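Long-range contacts in hypothetical protein Atu0636 (Agrobacterium tumefaciens, PDB 2OZV), which is of unknown function but probably transfers a methyl group to an oxygen of a substrate not yet identified: residues B[184-189]-B[209-214]; B[117-122]-B[157-162]; B[31-36]-B[244-249]; B[27-32]-B[52-57]. One frame throughout, in Å; residues are numbered along the deposited sequence.

Interaction 1 (B[184-189]-B[209-214]); sequences SRFGGL and AIKGSR
Phe186 and Lys211 face each other as an antiparallel non-hydrogen-bonded pair with CA atoms 4.3 Å apart, and the next pair along, Gly187 with Ile210, is the hydrogen-bonded one. Gly187 N donates to Ile210 O at 3.0 Å, and Ile210 N returns a bond to Gly187 O, both nearly straight at 174°. Ile210 O also accepts from Ser213 N, the two donors arriving from opposite faces of its carbonyl plane. That second bond closes a type II turn over residues 210-213. Gly212, with its positive phi, sits in this turn and sends its N-H to Arg185 O (3.0 Å). The pairing lies at the open end of the hairpin formed by strands 186-195 and 204-211; strand 204-211 is inserted antiparallel between strands 164-170 and 186-195, as in class I methyltransferase folds. On the face carrying Phe186 and Lys211, the phenyl CG lies anti to the carbonyl carbon (chi1 -70°), and the ring lies oblique to the start of the lysine, with Ile210 C at its edge: CD1 comes within 3.3 Å of Lys211 N, and CE1 within 3.7 Å of Lys211 CB. Ala209 CB fills the corner between Phe186 CB and Leu189 CD1, at 3.5 Å from the latter. Ile153 and Ser157 of helix 148-159 also touch Phe186. At the turn, Ser213 O lies 3.2 Å from Gly187 CA, a C-H...O contact.

Interaction 2 (B[117-122]-B[157-162]); sequences HHVIMN and SAIMVS
Met160, a selenomethionine packed on Val119, gives its backbone N to Ser157 O (3.3 Å), and the same oxygen is gripped by Lys211 NZ, which also bonds Met160 O. These bonds tie down the exit of helix 148-159 just where its last residues reach strand 116-121. Between the two segments themselves the contact is entirely one of packing. In the conformer described here, one of two, the selenomethionine chain bends at chi2 (85°) and again at chi3, which folds its end back over the strand. Its SE then lies 3.7 Å from His117 C, while CE meets Val119 CG2. One Val119 methyl does most of the work: CG2 also meets Ile159 CG1 at 3.8 Å, so it is held between the helix end and the selenomethionine. Beside the strand start, Val161 CG2 stands 4.1 Å from His117 CD2, oblique to the imidazole, whose ND1 accepts from Arg39 N. Further along the strand, Met121 is covered by Trp152, Ile153 and Ala156 of the same helix. A parallel central strand with a helix packed on one face and leading into the neighbouring strand 164-170 is the beta-alpha-beta crossover of the Rossmann-like methyltransferase fold.

Interaction 3 (B[31-36]-B[244-249]); sequences LVADDR and RAAYAR
Leu31 runs beside the Tyr247 ring, both side chains pointing the same way, and its contact is made at the tip. From CB, the chain sets out with CG anti to the carbonyl carbon (chi1 -62°). At CG it forks: CD1 continues the extended line away from the tyrosine, whereas CD2 turns onto it, 3.6 Å from Tyr247 CD2 and 3.9 Å from Tyr247 O. The methyl meets the ring obliquely. Leu206 and Thr208 of strand 204-211 pack on the same leucine, and Tyr247 OH hydrogen-bonds Thr192 OG1. Beyond Leu31, the methyl of Ala33 lies across from two others, Ala246 CB at 3.7 Å and Ala248 CB at 3.9 Å. A water spans the backbones, donating to Leu31 O at 2.6 Å and to Tyr247 O at 3.1 Å. Past the contact, Asp34 OD1 takes Arg36 N in an Asx turn, while Arg36 grips the carboxylate side-on through NE and NH2. Across the two segments no direct hydrogen bond forms: a leucine packed on a tyrosine and three alanine methyls carry the contact, and the water, by donating to both carbonyls, probably eases the approach of two acceptors that cannot bond each other.

Interaction 4 (B[27-32]-B[52-57]); sequences LLASLV and MAVAAR
Arg57 leaves its helix extended, with CG anti to the backbone N (chi1 -179°), then bends at chi3 (49°), and this kink swings the guanidinium round to the end of helix 24-30, where the carbonyls of Ala29 and Val32 point at it. The two helices lie on the same face of the central sheet in what is consistent with a class I, Rossmann-like methyltransferase fold: helix 49-57 follows strand 38-42 through a glycine-rich turn that resembles the GxGxxA pattern, and helix 24-30 precedes that strand. Where they come closest, Ala29 and Val54, the CA atoms are 5.0 Å apart, a closeness that the single methyl of Ala29 helps to permit. Ala29 CB sits in a notch of the facing helix, 3.6 Å from Ala53 CB and 3.5 Å from Val54 CG2. The same valine methyl also faces Val32 CG2, at 4.0 Å, the two side chains crossing at about a right angle. Ile120 of strand 116-121 touches both valines from the sheet. Ser30, turned away from the facing helix, spends its hydroxyl on Leu27 O within its own turn. Next to the apolar patch, the guanidinium holds Val32 O end-on, with NH1 and NH2 converging on one oxygen that lies in the plane of the group. The shorter of the two bonds runs from Arg57 NH2 to Val32 O, 2.8 Å at 156°. Arg57 NH2 also makes a weak, strongly bent bond to Ala29 O at 2.9 Å.

Interactions 3 and 4 share Leu31 and Val32, and their centres are 8 Å apart; Tyr247 N reaches Ser30 O at 2.8 Å, so the C-terminal tail is pinned to the helix that interaction 4 packs. Interaction 2 meets them both at strand 116-121: His118 NE2 bonds Asp34 OD2 of interaction 3 at 2.8 Å, and Met121 O lies 3.5 Å from Leu28 CD2 of interaction 4. Interaction 1 joins interaction 2 through Lys211 and interaction 3 through Arg249, whose NH2 lies 2.8 Å from Gly188 O. It stays clear of interaction 4, with nearest atoms about 8 Å apart. In interaction 4 Ala53 lies near, without touching, the glycine-rich turn, which in such folds probably belongs to the cofactor site.

Interaction 1 (B[184-189]-B[209-214])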
# COMPACT_ATOMS: atom_id res chain seq x y z
N SER B 184 1.79 6.37 -16.32
CA SER B 184 2.18 7.29 -17.41
C SER B 184 1.50 8.66 -17.38
O SER B 184 1.56 9.42 -18.35
CB SER B 184 2.01 6.63 -18.78
OG SER B 184 0.77 7.00 -19.36
N ARG B 185 0.84 8.98 -16.28
CA ARG B 185 0.23 10.33 -16.15
C ARG B 185 0.79 11.09 -14.96
O ARG B 185 1.17 12.26 -15.07
CB ARG B 185 -1.29 10.23 -15.96
CG ARG B 185 -2.03 9.68 -17.15
CD ARG B 185 -3.40 9.16 -16.69
NE ARG B 185 -4.12 8.58 -17.82
CZ ARG B 185 -5.02 7.60 -17.74
NH1 ARG B 185 -5.61 7.18 -18.86
NH2 ARG B 185 -5.32 7.05 -16.55
N PHE B 186 0.80 10.39 -13.82
CA PHE B 186 1.23 10.91 -12.54
C PHE B 186 2.27 9.99 -11.94
O PHE B 186 2.15 8.76 -12.06
CB PHE B 186 0.06 10.96 -11.57
CG PHE B 186 -0.95 12.00 -11.91
CD1 PHE B 186 -0.72 13.33 -11.60
CD2 PHE B 186 -2.15 11.63 -12.55
CE1 PHE B 186 -1.69 14.32 -11.91
CE2 PHE B 186 -3.11 12.60 -12.86
CZ PHE B 186 -2.89 13.94 -12.55
N GLY B 187 3.27 10.59 -11.31
CA GLY B 187 4.30 9.81 -10.60
C GLY B 187 4.65 10.46 -9.28
O GLY B 187 3.91 11.33 -8.80
N GLY B 188 5.74 10.02 -8.66
CA GLY B 188 6.03 10.45 -7.30
C GLY B 188 4.89 10.23 -6.32
O GLY B 188 4.67 11.04 -5.41
N LEU B 189 4.13 9.13 -6.48
CA LEU B 189 3.02 8.85 -5.55
C LEU B 189 3.52 8.81 -4.13
O LEU B 189 4.57 8.19 -3.84
CB LEU B 189 2.33 7.51 -5.87
CG LEU B 189 1.19 7.60 -6.91
CD1 LEU B 189 1.70 8.05 -8.28
CD2 LEU B 189 0.49 6.22 -7.04
N ALA B 209 0.20 12.86 -5.97
CA ALA B 209 1.08 12.51 -7.08
C ALA B 209 1.27 13.77 -7.92
O ALA B 209 0.48 14.73 -7.80
CB ALA B 209 0.48 11.34 -7.90
N ILE B 210 2.32 13.77 -8.72
CA ILE B 210 2.74 14.94 -9.47
C ILE B 210 2.65 14.59 -10.96
O ILE B 210 3.23 13.59 -11.39
CB ILE B 210 4.17 15.35 -9.06
CG1 ILE B 210 4.18 15.80 -7.59
CG2 ILE B 210 4.70 16.47 -9.97
CD1 ILE B 210 3.29 17.01 -7.30
N LYS B 211 1.91 15.40 -11.72
CA LYS B 211 1.82 15.17 -13.17
C LYS B 211 3.19 15.20 -13.81
O LYS B 211 3.96 16.16 -13.65
CB LYS B 211 0.89 16.19 -13.84
CG LYS B 211 0.66 15.90 -15.34
CD LYS B 211 -0.24 16.97 -15.96
CE LYS B 211 -0.51 16.67 -17.43
NZ LYS B 211 -1.38 17.71 -18.06
N GLY B 212 3.51 14.13 -14.53
CA GLY B 212 4.73 14.06 -15.35
C GLY B 212 5.96 13.62 -14.58
O GLY B 212 7.03 13.48 -15.15
N SER B 213 5.81 13.37 -13.27
CA SER B 213 6.93 12.85 -12.49
C SER B 213 7.16 11.37 -12.80
O SER B 213 6.22 10.61 -12.97
CB SER B 213 6.67 13.02 -11.00
OG SER B 213 7.64 12.32 -10.24
N ARG B 214 8.43 10.97 -12.88
CA ARG B 214 8.75 9.56 -13.08
C ARG B 214 9.40 8.94 -11.83
O ARG B 214 10.04 7.88 -11.90
CB ARG B 214 9.59 9.39 -14.35
CG ARG B 214 8.87 9.87 -15.63
CD ARG B 214 9.78 9.86 -16.86
NE ARG B 214 9.29 10.79 -17.89
CZ ARG B 214 9.81 11.98 -18.15
NH1 ARG B 214 9.28 12.75 -19.10
NH2 ARG B 214 10.87 12.42 -17.48

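Interaction 2 (B[117-122]-B[157-162])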
# COMPACT_ATOMS: atom_id res chain seq x y z
N HIS B 117 -3.87 23.83 -10.92
CA HIS B 117 -2.66 23.53 -10.14
C HIS B 117 -2.84 22.29 -9.26
O HIS B 117 -1.87 21.64 -8.89
CB HIS B 117 -2.30 24.72 -9.27
CG HIS B 117 -2.04 25.98 -10.07
ND1 HIS B 117 -2.97 27.00 -10.17
CD2 HIS B 117 -0.98 26.36 -10.83
CE1 HIS B 117 -2.47 27.96 -10.94
NE2 HIS B 117 -1.27 27.60 -11.35
N HIS B 118 -4.10 22.04 -8.88
CA HIS B 118 -4.45 20.90 -8.03
C HIS B 118 -5.74 20.33 -8.52
O HIS B 118 -6.69 21.06 -8.87
CB HIS B 118 -4.68 21.36 -6.57
CG HIS B 118 -3.45 21.90 -5.93
ND1 HIS B 118 -2.58 21.11 -5.21
CD2 HIS B 118 -2.95 23.16 -5.87
CE1 HIS B 118 -1.57 21.84 -4.78
NE2 HIS B 118 -1.77 23.09 -5.17
N VAL B 119 -5.83 19.00 -8.52
CA VAL B 119 -7.11 18.33 -8.67
C VAL B 119 -7.28 17.40 -7.47
O VAL B 119 -6.37 16.63 -7.17
CB VAL B 119 -7.21 17.51 -9.98
CG1 VAL B 119 -8.56 16.84 -10.08
CG2 VAL B 119 -6.98 18.47 -11.20
N ILE B 120 -8.40 17.54 -6.80
CA ILE B 120 -8.73 16.70 -5.66
C ILE B 120 -9.94 15.83 -5.89
O ILE B 120 -10.90 16.22 -6.59
CB ILE B 120 -8.85 17.55 -4.35
CG1 ILE B 120 -10.17 18.33 -4.27
CG2 ILE B 120 -7.64 18.52 -4.21
CD1 ILE B 120 -10.29 19.20 -2.97
N MSE B 121 -9.95 14.63 -5.29
CA MSE B 121 -11.07 13.73 -5.55
C MSE B 121 -11.26 12.73 -4.42
O MSE B 121 -10.30 12.30 -3.77
CB MSE B 121 -10.85 12.96 -6.88
CG MSE B 121 -9.58 12.10 -6.86
SE MSE B 121 -9.38 11.15 -8.60
CE MSE B 121 -9.12 12.61 -9.81
N ASN B 122 -12.52 12.35 -4.22
CA ASN B 122 -12.91 11.28 -3.32
C ASN B 122 -14.01 10.48 -4.03
O ASN B 122 -15.19 10.69 -3.74
CB ASN B 122 -13.46 11.86 -2.02
CG ASN B 122 -13.87 10.76 -1.03
OD1 ASN B 122 -13.65 9.58 -1.28
ND2 ASN B 122 -14.42 11.16 0.08
N SER B 157 -5.49 14.34 -15.06
CA SER B 157 -4.29 14.61 -15.84
C SER B 157 -4.57 15.62 -16.95
O SER B 157 -3.80 16.56 -17.12
CB SER B 157 -3.72 13.30 -16.41
OG SER B 157 -2.56 13.57 -17.18
N ALA B 158 -5.67 15.46 -17.69
CA ALA B 158 -5.94 16.35 -18.83
C ALA B 158 -6.11 17.82 -18.42
O ALA B 158 -5.71 18.73 -19.16
CB ALA B 158 -7.16 15.89 -19.57
N ILE B 159 -6.71 18.04 -17.25
CA ILE B 159 -7.07 19.40 -16.81
C ILE B 159 -6.01 20.05 -15.94
O ILE B 159 -6.18 21.21 -15.49
CB ILE B 159 -8.45 19.43 -16.08
CG1 ILE B 159 -8.36 18.75 -14.69
CG2 ILE B 159 -9.55 18.76 -16.96
CD1 ILE B 159 -9.70 18.79 -13.91
N MSE B 160 -4.94 19.30 -15.67
CA MSE B 160 -3.84 19.74 -14.81
C MSE B 160 -2.73 20.42 -15.59
O MSE B 160 -2.29 19.93 -16.63
CB MSE B 160 -3.22 18.55 -14.09
CG MSE B 160 -2.31 18.97 -12.94
SE MSE B 160 -3.36 19.25 -11.33
CE MSE B 160 -3.80 17.38 -11.04
N VAL B 161 -2.20 21.52 -15.06
CA VAL B 161 -0.98 22.11 -15.59
C VAL B 161 0.18 21.11 -15.38
O VAL B 161 0.12 20.24 -14.50
CB VAL B 161 -0.62 23.48 -14.93
CG1 VAL B 161 -1.79 24.47 -15.03
CG2 VAL B 161 -0.20 23.29 -13.47
N SER B 162 1.21 21.24 -16.20
CA SER B 162 2.41 20.43 -16.06
C SER B 162 2.94 20.52 -14.62
O SER B 162 3.00 21.62 -14.06
CB SER B 162 3.46 20.91 -17.06
OG SER B 162 4.59 20.08 -17.06

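Interaction 3 (B[31-36]-B[244-249])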
# COMPACT_ATOMS: atom_id res chain seq x y z
N LEU B 31 -4.39 18.02 2.00
CA LEU B 31 -3.31 17.69 1.05
C LEU B 31 -2.87 18.85 0.15
O LEU B 31 -1.82 18.79 -0.47
CB LEU B 31 -3.74 16.52 0.17
CG LEU B 31 -4.00 15.23 0.97
CD1 LEU B 31 -4.55 14.11 0.06
CD2 LEU B 31 -2.65 14.75 1.62
N VAL B 32 -3.70 19.89 0.06
CA VAL B 32 -3.33 21.05 -0.75
C VAL B 32 -2.48 21.98 0.11
O VAL B 32 -3.00 22.78 0.88
CB VAL B 32 -4.57 21.80 -1.30
CG1 VAL B 32 -4.17 22.96 -2.20
CG2 VAL B 32 -5.48 20.80 -2.06
N ALA B 33 -1.16 21.83 -0.01
CA ALA B 33 -0.21 22.62 0.77
C ALA B 33 0.46 23.62 -0.16
O ALA B 33 1.56 23.38 -0.63
CB ALA B 33 0.85 21.69 1.43
N ASP B 34 -0.19 24.74 -0.41
CA ASP B 34 0.20 25.64 -1.47
C ASP B 34 -0.22 27.03 -1.01
O ASP B 34 -1.40 27.24 -0.69
CB ASP B 34 -0.56 25.25 -2.75
CG ASP B 34 -0.05 25.96 -4.02
OD1 ASP B 34 0.54 27.07 -3.94
OD2 ASP B 34 -0.25 25.39 -5.11
N ASP B 35 0.73 27.96 -0.97
CA ASP B 35 0.38 29.31 -0.52
C ASP B 35 0.28 30.34 -1.65
O ASP B 35 0.17 31.54 -1.39
CB ASP B 35 1.31 29.77 0.62
CG ASP B 35 1.18 28.91 1.88
OD1 ASP B 35 0.06 28.44 2.22
OD2 ASP B 35 2.22 28.70 2.54
N ARG B 36 0.28 29.88 -2.90
CA ARG B 36 0.09 30.77 -4.06
C ARG B 36 -1.37 30.99 -4.35
O ARG B 36 -2.24 30.24 -3.88
CB ARG B 36 0.68 30.18 -5.35
CG ARG B 36 2.11 29.67 -5.32
CD ARG B 36 2.37 28.82 -6.59
NE ARG B 36 1.63 27.55 -6.59
CZ ARG B 36 1.57 26.69 -7.61
NH1 ARG B 36 2.20 26.95 -8.76
NH2 ARG B 36 0.88 25.56 -7.48
N ARG B 244 -6.27 23.94 10.64
CA ARG B 244 -5.13 24.62 11.24
C ARG B 244 -3.78 24.29 10.59
O ARG B 244 -2.75 24.89 10.93
CB ARG B 244 -5.05 24.31 12.74
CG ARG B 244 -6.03 25.12 13.59
CD ARG B 244 -5.59 25.11 15.06
NE ARG B 244 -6.26 26.06 15.96
CZ ARG B 244 -7.01 27.12 15.61
NH1 ARG B 244 -7.25 27.42 14.33
NH2 ARG B 244 -7.54 27.89 16.57
N ALA B 245 -3.79 23.32 9.66
CA ALA B 245 -2.56 22.84 9.05
C ALA B 245 -2.83 22.11 7.74
O ALA B 245 -3.93 21.58 7.52
CB ALA B 245 -1.79 21.90 10.02
N ALA B 246 -1.82 22.08 6.89
CA ALA B 246 -1.79 21.20 5.72
C ALA B 246 -0.93 19.98 6.02
O ALA B 246 -0.10 19.98 6.92
CB ALA B 246 -1.23 21.94 4.53
N TYR B 247 -1.13 18.94 5.23
CA TYR B 247 -0.26 17.76 5.27
C TYR B 247 0.52 17.76 3.95
O TYR B 247 -0.01 17.38 2.91
CB TYR B 247 -1.11 16.52 5.46
CG TYR B 247 -0.33 15.21 5.33
CD1 TYR B 247 0.96 15.10 5.86
CD2 TYR B 247 -0.86 14.11 4.64
CE1 TYR B 247 1.70 13.90 5.73
CE2 TYR B 247 -0.13 12.91 4.52
CZ TYR B 247 1.13 12.82 5.07
OH TYR B 247 1.86 11.67 4.93
N ALA B 248 1.78 18.20 4.03
CA ALA B 248 2.60 18.46 2.86
C ALA B 248 3.33 17.19 2.38
O ALA B 248 3.60 16.27 3.17
CB ALA B 248 3.60 19.58 3.17
N ARG B 249 3.65 17.16 1.09
CA ARG B 249 4.51 16.10 0.52
C ARG B 249 5.94 16.23 1.07
O ARG B 249 6.34 17.29 1.58
CB ARG B 249 4.49 16.17 -1.02
CG ARG B 249 3.17 15.75 -1.65
CD ARG B 249 3.14 15.97 -3.17
NE ARG B 249 4.30 15.39 -3.87
CZ ARG B 249 4.35 14.13 -4.29
NH1 ARG B 249 3.33 13.28 -4.05
NH2 ARG B 249 5.45 13.71 -4.94
O HOH W 1 0.52 17.79 -0.09

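Interaction 4 (B[27-32]-B[52-57])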
# COMPACT_ATOMS: atom_id res chain seq x y z
N LEU B 27 -9.51 15.63 5.57
CA LEU B 27 -8.21 14.99 5.29
C LEU B 27 -7.79 15.26 3.85
O LEU B 27 -6.65 15.62 3.57
CB LEU B 27 -8.31 13.49 5.53
CG LEU B 27 -8.37 13.07 7.01
CD1 LEU B 27 -8.69 11.58 7.11
CD2 LEU B 27 -7.01 13.38 7.66
N LEU B 28 -8.74 15.09 2.93
CA LEU B 28 -8.46 15.36 1.52
C LEU B 28 -8.01 16.81 1.30
O LEU B 28 -6.98 17.06 0.64
CB LEU B 28 -9.68 15.00 0.65
CG LEU B 28 -9.48 15.36 -0.83
CD1 LEU B 28 -8.27 14.69 -1.57
CD2 LEU B 28 -10.81 15.03 -1.60
N ALA B 29 -8.78 17.76 1.82
CA ALA B 29 -8.45 19.18 1.67
C ALA B 29 -7.06 19.51 2.22
O ALA B 29 -6.36 20.36 1.68
CB ALA B 29 -9.52 20.02 2.36
N SER B 30 -6.65 18.81 3.30
CA SER B 30 -5.38 19.13 3.95
C SER B 30 -4.19 18.82 3.04
O SER B 30 -3.09 19.31 3.30
CB SER B 30 -5.26 18.37 5.28
OG SER B 30 -4.91 17.04 5.05
N LEU B 31 -4.39 18.02 2.00
CA LEU B 31 -3.31 17.69 1.05
C LEU B 31 -2.87 18.85 0.15
O LEU B 31 -1.82 18.79 -0.47
CB LEU B 31 -3.74 16.52 0.17
CG LEU B 31 -4.00 15.23 0.97
CD1 LEU B 31 -4.55 14.11 0.06
CD2 LEU B 31 -2.65 14.75 1.62
N VAL B 32 -3.70 19.89 0.06
CA VAL B 32 -3.33 21.05 -0.75
C VAL B 32 -2.48 21.98 0.11
O VAL B 32 -3.00 22.78 0.88
CB VAL B 32 -4.57 21.80 -1.30
CG1 VAL B 32 -4.17 22.96 -2.20
CG2 VAL B 32 -5.48 20.80 -2.06
N MSE B 52 -14.58 23.23 -0.32
CA MSE B 52 -14.88 24.29 0.64
C MSE B 52 -13.85 24.36 1.75
O MSE B 52 -13.46 25.45 2.16
CB MSE B 52 -16.30 24.15 1.21
CG MSE B 52 -17.32 24.29 0.10
SE MSE B 52 -19.17 24.14 0.79
CE MSE B 52 -19.96 23.55 -0.92
N ALA B 53 -13.42 23.21 2.26
CA ALA B 53 -12.42 23.17 3.32
C ALA B 53 -11.07 23.73 2.82
O ALA B 53 -10.36 24.40 3.59
CB ALA B 53 -12.25 21.78 3.89
N VAL B 54 -10.72 23.45 1.57
CA VAL B 54 -9.52 24.03 0.97
C VAL B 54 -9.67 25.58 0.93
O VAL B 54 -8.79 26.31 1.40
CB VAL B 54 -9.28 23.53 -0.47
CG1 VAL B 54 -8.08 24.28 -1.07
CG2 VAL B 54 -9.01 22.01 -0.49
N ALA B 55 -10.79 26.06 0.41
CA ALA B 55 -11.00 27.53 0.27
C ALA B 55 -11.01 28.24 1.62
O ALA B 55 -10.51 29.37 1.75
CB ALA B 55 -12.29 27.82 -0.51
N ALA B 56 -11.57 27.58 2.64
CA ALA B 56 -11.65 28.16 3.98
C ALA B 56 -10.25 28.41 4.55
O ALA B 56 -10.02 29.42 5.21
CB ALA B 56 -12.47 27.26 4.92
N ARG B 57 -9.33 27.48 4.28
CA ARG B 57 -7.96 27.55 4.81
C ARG B 57 -7.03 28.43 3.95
O ARG B 57 -6.18 29.16 4.46
CB ARG B 57 -7.38 26.13 4.92
CG ARG B 57 -5.95 26.09 5.48
CD ARG B 57 -5.47 24.66 5.77
NE ARG B 57 -5.71 23.79 4.62
CZ ARG B 57 -4.89 23.64 3.57
NH1 ARG B 57 -3.74 24.31 3.54
NH2 ARG B 57 -5.23 22.83 2.57